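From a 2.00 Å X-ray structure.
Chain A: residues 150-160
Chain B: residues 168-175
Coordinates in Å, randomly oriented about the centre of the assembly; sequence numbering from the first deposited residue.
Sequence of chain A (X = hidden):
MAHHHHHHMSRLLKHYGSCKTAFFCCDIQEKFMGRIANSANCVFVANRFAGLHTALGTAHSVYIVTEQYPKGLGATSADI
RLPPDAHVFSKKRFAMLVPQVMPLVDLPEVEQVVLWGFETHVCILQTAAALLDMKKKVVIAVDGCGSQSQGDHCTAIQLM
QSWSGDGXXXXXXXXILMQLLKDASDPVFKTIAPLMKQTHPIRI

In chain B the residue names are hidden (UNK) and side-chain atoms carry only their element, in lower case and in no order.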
ATOM      1  N   GLN A 150     -14.256   3.281 -11.489  1.00 27.35           N
ATOM      2  CA  GLN A 150     -13.344   3.645 -10.410  1.00 29.54           C
ATOM      3  C   GLN A 150     -12.475   2.457  -9.969  1.00 25.19           C
ATOM      4  O   GLN A 150     -11.292   2.631  -9.662  1.00 24.48           O
ATOM      5  CB  GLN A 150     -14.151   4.155  -9.205  1.00 31.41           C
ATOM      6  CG  GLN A 150     -13.294   4.621  -8.013  1.00 36.54           C
ATOM      7  CD  GLN A 150     -14.141   4.818  -6.771  1.00 40.56           C
ATOM      8  OE1 GLN A 150     -15.182   5.474  -6.830  1.00 53.69           O
ATOM      9  NE2 GLN A 150     -13.810   4.092  -5.704  1.00 55.03           N
ATOM     10  N   GLY A 151     -13.072   1.266  -9.907  1.00 22.80           N
ATOM     11  CA  GLY A 151     -12.366   0.055  -9.474  1.00 24.41           C
ATOM     12  C   GLY A 151     -11.204  -0.294 -10.391  1.00 23.35           C
ATOM     13  O   GLY A 151     -10.127  -0.679  -9.902  1.00 22.05           O
ATOM     14  N   ASP A 152     -11.421  -0.198 -11.714  1.00 20.93           N
ATOM     15  CA  ASP A 152     -10.349  -0.412 -12.677  1.00 20.38           C
ATOM     16  C   ASP A 152      -9.200   0.589 -12.465  1.00 19.94           C
ATOM     17  O   ASP A 152      -8.034   0.236 -12.477  1.00 18.98           O
ATOM     18  CB  ASP A 152     -10.850  -0.331 -14.129  1.00 19.57           C
ATOM     19  CG  ASP A 152     -11.689  -1.563 -14.533  1.00 22.99           C
ATOM     20  OD1 ASP A 152     -11.466  -2.704 -14.007  1.00 23.06           O
ATOM     21  OD2 ASP A 152     -12.696  -1.356 -15.236  1.00 24.20           O
ATOM     22  N   HIS A 153      -9.556   1.838 -12.235  1.00 19.67           N
ATOM     23  CA  HIS A 153      -8.555   2.891 -12.043  1.00 19.58           C
ATOM     24  C   HIS A 153      -7.785   2.658 -10.756  1.00 19.90           C
ATOM     25  O   HIS A 153      -6.553   2.687 -10.773  1.00 18.55           O
ATOM     26  CB  HIS A 153      -9.306   4.248 -12.020  1.00 19.56           C
ATOM     27  CG  HIS A 153      -8.528   5.358 -11.423  1.00 19.89           C
ATOM     28  ND1 HIS A 153      -7.643   6.113 -12.168  1.00 18.99           N
ATOM     29  CD2 HIS A 153      -8.396   5.765 -10.142  1.00 26.34           C
ATOM     30  CE1 HIS A 153      -7.112   7.033 -11.386  1.00 25.71           C
ATOM     31  NE2 HIS A 153      -7.539   6.836 -10.151  1.00 22.14           N
ATOM     32  N   CYS A 154      -8.498   2.507  -9.628  1.00 19.69           N
ATOM     33  CA  CYS A 154      -7.839   2.378  -8.312  1.00 20.74           C
ATOM     34  C   CYS A 154      -6.869   1.224  -8.229  1.00 19.62           C
ATOM     35  O   CYS A 154      -5.779   1.352  -7.699  1.00 21.58           O
ATOM     36  CB  CYS A 154      -8.876   2.244  -7.214  1.00 24.83           C
ATOM     37  SG  CYS A 154      -9.717   3.863  -6.970  1.00 42.62           S
ATOM     38  N   THR A 155      -7.308   0.076  -8.708  1.00 20.13           N
ATOM     39  CA  THR A 155      -6.484  -1.146  -8.692  1.00 20.26           C
ATOM     40  C   THR A 155      -5.216  -1.006  -9.514  1.00 19.94           C
ATOM     41  O   THR A 155      -4.115  -1.334  -9.015  1.00 20.56           O
ATOM     42  CB  THR A 155      -7.284  -2.345  -9.178  1.00 20.21           C
ATOM     43  OG1 THR A 155      -8.423  -2.493  -8.338  1.00 17.96           O
ATOM     44  CG2 THR A 155      -6.461  -3.654  -9.125  1.00 19.93           C
ATOM     45  N   ALA A 156      -5.310  -0.318 -10.653  1.00 17.30           N
ATOM     46  CA  ALA A 156      -4.147  -0.033 -11.472  1.00 19.47           C
ATOM     47  C   ALA A 156      -3.174   0.992 -10.869  1.00 20.02           C
ATOM     48  O   ALA A 156      -1.953   0.852 -10.968  1.00 21.71           O
ATOM     49  CB  ALA A 156      -4.566   0.389 -12.843  1.00 20.71           C
ATOM     50  N   ILE A 157      -3.707   2.006 -10.214  1.00 18.89           N
ATOM     51  CA  ILE A 157      -2.850   2.951  -9.511  1.00 19.69           C
ATOM     52  C   ILE A 157      -2.056   2.176  -8.456  1.00 20.87           C
ATOM     53  O   ILE A 157      -0.851   2.389  -8.292  1.00 20.32           O
ATOM     54  CB  ILE A 157      -3.682   4.074  -8.835  1.00 20.33           C
ATOM     55  CG1 ILE A 157      -4.253   5.037  -9.897  1.00 19.05           C
ATOM     56  CG2 ILE A 157      -2.845   4.844  -7.790  1.00 22.08           C
ATOM     57  CD1 ILE A 157      -3.248   5.675 -10.800  1.00 20.02           C
ATOM     58  N   GLN A 158      -2.768   1.387  -7.663  1.00 20.11           N
ATOM     59  CA  GLN A 158      -2.144   0.544  -6.642  1.00 21.86           C
ATOM     60  C   GLN A 158      -1.105  -0.394  -7.193  1.00 22.78           C
ATOM     61  O   GLN A 158      -0.037  -0.535  -6.591  1.00 21.89           O
ATOM     62  CB  GLN A 158      -3.203  -0.249  -5.899  1.00 20.94           C
ATOM     63  CG  GLN A 158      -4.082   0.680  -5.084  1.00 23.16           C
ATOM     64  CD  GLN A 158      -5.260  -0.025  -4.437  1.00 31.44           C
ATOM     65  OE1 GLN A 158      -5.620  -1.171  -4.789  1.00 28.50           O
ATOM     66  NE2 GLN A 158      -5.997   0.741  -3.660  1.00 40.83           N
ATOM     67  N   LEU A 159      -1.344  -0.922  -8.389  1.00 20.99           N
ATOM     68  CA  LEU A 159      -0.338  -1.772  -9.047  1.00 22.77           C
ATOM     69  C   LEU A 159       0.949  -0.968  -9.354  1.00 23.28           C
ATOM     70  O   LEU A 159       2.058  -1.346  -8.941  1.00 22.85           O
ATOM     71  CB  LEU A 159      -0.927  -2.382 -10.314  1.00 21.53           C
ATOM     72  CG  LEU A 159      -0.050  -3.280 -11.197  1.00 23.26           C
ATOM     73  CD1 LEU A 159       0.792  -4.215 -10.350  1.00 28.63           C
ATOM     74  CD2 LEU A 159      -1.030  -4.045 -12.102  1.00 23.97           C
ATOM     75  N   MET A 160       0.774   0.204  -9.953  1.00 21.00           N
ATOM     76  CA  MET A 160       1.876   1.081 -10.256  1.00 21.22           C
ATOM     77  C   MET A 160       2.620   1.599  -9.026  1.00 26.32           C
ATOM     78  O   MET A 160       3.840   1.670  -9.063  1.00 25.70           O
ATOM     79  CB  MET A 160       1.428   2.219 -11.138  1.00 22.81           C
ATOM     80  CG  MET A 160       1.027   1.727 -12.470  1.00 21.60           C
ATOM     81  SD  MET A 160       0.639   2.951 -13.714  1.00 24.10           S
ATOM     82  CE  MET A 160      -0.970   3.479 -13.209  1.00 28.00           C
TER
ATOM     83  N   UNK B 168       3.542 -11.984  -8.243  1.00 23.18           N
ATOM     84  CA  UNK B 168       2.122 -11.988  -8.001  1.00 22.57           C
ATOM     85  C   UNK B 168       1.687 -10.538  -7.911  1.00 26.35           C
ATOM     86  O   UNK B 168       2.231  -9.787  -7.119  1.00 28.82           O
ATOM     87  s   UNK B 168       0.092 -12.484  -6.142  1.00 26.21           S
ATOM     88  c   UNK B 168       1.805 -12.656  -6.678  1.00 25.13           C
ATOM     89  N   UNK B 169       0.759 -10.132  -8.765  1.00 22.07           N
ATOM     90  CA  UNK B 169       0.095  -8.847  -8.568  1.00 23.88           C
ATOM     91  C   UNK B 169      -1.411  -8.864  -8.758  1.00 21.52           C
ATOM     92  O   UNK B 169      -2.016  -9.877  -9.165  1.00 21.61           O
ATOM     93  c   UNK B 169       1.321  -8.838 -11.672  1.00 29.37           C
ATOM     94  o   UNK B 169      -0.142  -8.607 -15.055  1.00 25.38           O
ATOM     95  c   UNK B 169      -0.006  -8.460 -13.666  1.00 28.97           C
ATOM     96  c   UNK B 169       1.106  -9.038 -13.025  1.00 32.52           C
ATOM     97  c   UNK B 169      -0.596  -7.372 -11.615  1.00 25.73           C
ATOM     98  c   UNK B 169       0.409  -8.109 -10.916  1.00 23.78           C
ATOM     99  c   UNK B 169       0.687  -7.830  -9.487  1.00 24.11           C
ATOM    100  c   UNK B 169      -0.821  -7.560 -12.964  1.00 26.22           C
ATOM    101  N   UNK B 170      -2.027  -7.770  -8.351  1.00 19.42           N
ATOM    102  CA  UNK B 170      -3.482  -7.699  -8.330  1.00 22.23           C
ATOM    103  C   UNK B 170      -3.916  -6.734  -9.407  1.00 21.63           C
ATOM    104  O   UNK B 170      -3.448  -5.560  -9.455  1.00 22.37           O
ATOM    105  c   UNK B 170      -5.530  -7.127  -6.977  1.00 20.69           C
ATOM    106  c   UNK B 170      -3.871  -9.270  -5.807  1.00 46.13           C
ATOM    107  c   UNK B 170      -3.411  -7.992  -5.842  1.00 26.87           C
ATOM    108  c   UNK B 170      -4.006  -7.176  -6.972  1.00 23.09           C
ATOM    109  N   UNK B 171      -4.859  -7.196 -10.205  1.00 20.65           N
ATOM    110  CA  UNK B 171      -5.395  -6.408 -11.319  1.00 21.45           C
ATOM    111  C   UNK B 171      -6.907  -6.619 -11.390  1.00 21.18           C
ATOM    112  O   UNK B 171      -7.534  -7.028 -10.399  1.00 22.68           O
ATOM    113  o   UNK B 171      -4.904  -5.870 -13.673  1.00 19.60           O
ATOM    114  c   UNK B 171      -4.669  -6.799 -12.628  1.00 21.88           C
ATOM    115  N   UNK B 172      -7.522  -6.109 -12.451  1.00 21.63           N
ATOM    116  CA  UNK B 172      -8.969  -6.323 -12.687  1.00 20.17           C
ATOM    117  C   UNK B 172      -9.149  -7.047 -14.008  1.00 19.40           C
ATOM    118  O   UNK B 172      -8.325  -6.914 -14.894  1.00 19.22           O
ATOM    119  o   UNK B 172      -9.231  -4.121 -13.667  1.00 22.17           O
ATOM    120  c   UNK B 172      -9.772  -5.000 -12.687  1.00 22.54           C
ATOM    121  c   UNK B 172      -9.732  -4.336 -11.322  1.00 21.51           C
ATOM    122  N   UNK B 173     -10.310  -7.688 -14.197  1.00 19.48           N
ATOM    123  CA  UNK B 173     -10.561  -8.477 -15.416  1.00 20.85           C
ATOM    124  C   UNK B 173     -10.403  -7.673 -16.714  1.00 22.02           C
ATOM    125  O   UNK B 173      -9.795  -8.148 -17.700  1.00 20.04           O
ATOM    126  c   UNK B 173     -11.941  -9.170 -15.324  1.00 19.89           C
ATOM    127  o   UNK B 173     -13.040  -8.223 -15.251  1.00 19.25           O
ATOM    128  N   UNK B 174     -10.830  -6.415 -16.707  1.00 21.50           N
ATOM    129  CA  UNK B 174     -10.727  -5.630 -17.931  1.00 22.99           C
ATOM    130  C   UNK B 174      -9.252  -5.305 -18.266  1.00 23.20           C
ATOM    131  O   UNK B 174      -8.831  -5.431 -19.420  1.00 23.32           O
ATOM    132  c   UNK B 174     -12.565  -2.476 -19.155  1.00 28.23           C
ATOM    133  c   UNK B 174     -11.561  -4.344 -17.830  1.00 24.10           C
ATOM    134  o   UNK B 174     -12.089  -1.337 -19.058  1.00 28.46           O
ATOM    135  o   UNK B 174     -13.782  -2.749 -19.303  1.00 31.26           O
ATOM    136  c   UNK B 174     -11.578  -3.610 -19.140  1.00 29.24           C
ATOM    137  N   UNK B 175      -8.474  -5.009 -17.230  1.00 20.18           N
ATOM    138  CA  UNK B 175      -7.073  -4.736 -17.356  1.00 21.45           C
ATOM    139  C   UNK B 175      -6.338  -5.972 -17.826  1.00 21.54           C
ATOM    140  O   UNK B 175      -5.570  -5.887 -18.783  1.00 21.39           O
ATOM    141  c   UNK B 175      -6.499  -4.257 -16.050  1.00 20.57           C
ATOM    142  o   UNK B 175      -5.212  -3.724 -16.231  1.00 19.55           O
TER
HETATM  143  O   HOH W   1      -3.181  -3.634  -7.593  1.00 19.77           O
HETATM  144  O   HOH W   2      -7.218  -2.436 -12.909  1.00 19.57           O
HETATM  145  O   HOH W   3     -12.701  -5.021 -14.730  1.00 20.12           O
HETATM  146  O   HOH W   4     -13.126   0.804 -16.698  1.00 31.08           O

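Position 168 of chain B opens a short strand. Its side chain is one carbon followed by a sulfur, and it lies beyond the reach of chain A. A single carbon ending in sulfur is cysteine, Cys B168.

At position 169 one carbon leads into a ring of six carbons that bears an oxygen at its far end. The ring packs obliquely against the helix, with one of its carbons 3.4 Å from CD2 of Leu A159. A six-carbon ring with a terminal oxygen is tyrosine; the ring atom in this contact is CD2 of Tyr B169, and the hydroxyl is hydrogen-bonded elsewhere in the structure.

Position 170 has four carbons, forked at the first, with one arm two carbons long. Its CA-to-CB bond points sideways and the end of the side chain leads away from the helix, while the short arm stays 4.2 Å from CG2 of Thr A155. Branching at CB with unequal carbon arms identifies Ile B170, whose short arm is CG2. Its backbone O lies 3.6 Å from Thr A155 CG2 and accepts a hydrogen bond from water 1 (2.7 Å from Ile B170 O to the water O), which also donates to Thr A155 O at 2.9 Å.

One carbon and one oxygen make up the side chain at 171, its CA-to-CB bond sideways. The approach to the helix is made by the backbone, with CA 3.7 Å from Thr A155 CG2. This is Ser B171.

At 172 the first carbon carries one oxygen and one carbon. The oxygen lies 2.7 Å from OD1 of Asp A152, and the carbon 3.7 Å from OG1 of Thr A155. A fork of oxygen and methyl is that of threonine. Thr B172 occupies the N-cap position before a helix, and its OG1 donates to Asp A152 OD1.

Position 173 again has one carbon and one oxygen, but its CA-to-CB bond points away from chain A, and it makes no contact there: Ser B173.

Position 174 has three carbons, the third carrying two oxygens, and its CA-to-CB bond points toward chain A. One oxygen comes within 3.9 Å of Asp A152 OD2. The carboxylate on this longer chain is that of Glu B174, and the approach, from its OE2, brings like charges together.

Position 175 has one carbon and one oxygen; its CA-to-CB bond points toward chain A, yet it makes no contact there. It is Ser B175.

The strand runs roughly antiparallel to helix 150-160, at 154°. At one end Leu A159 meets the tyrosine ring; in the middle Thr A155, its OG1 donating a hydrogen bond to Gly A151 O (2.9 Å), turns its methyl to the strand backbone. At the other end, Asp A152 anchors the turn into the chain B helix. Its OD1 accepts hydrogen bonds from Thr B172 OG1 and from water 3 (2.7 Å from Asp A152 OD1 to the water O), which in turn accepts from Glu B174 N at 3.1 Å. Water 2 joins Thr B172 OG1 (2.7 Å from the water O) to Asp A152 O (2.8 Å), a second link between the same two residues.

Chain B (168-175) CYISTSES
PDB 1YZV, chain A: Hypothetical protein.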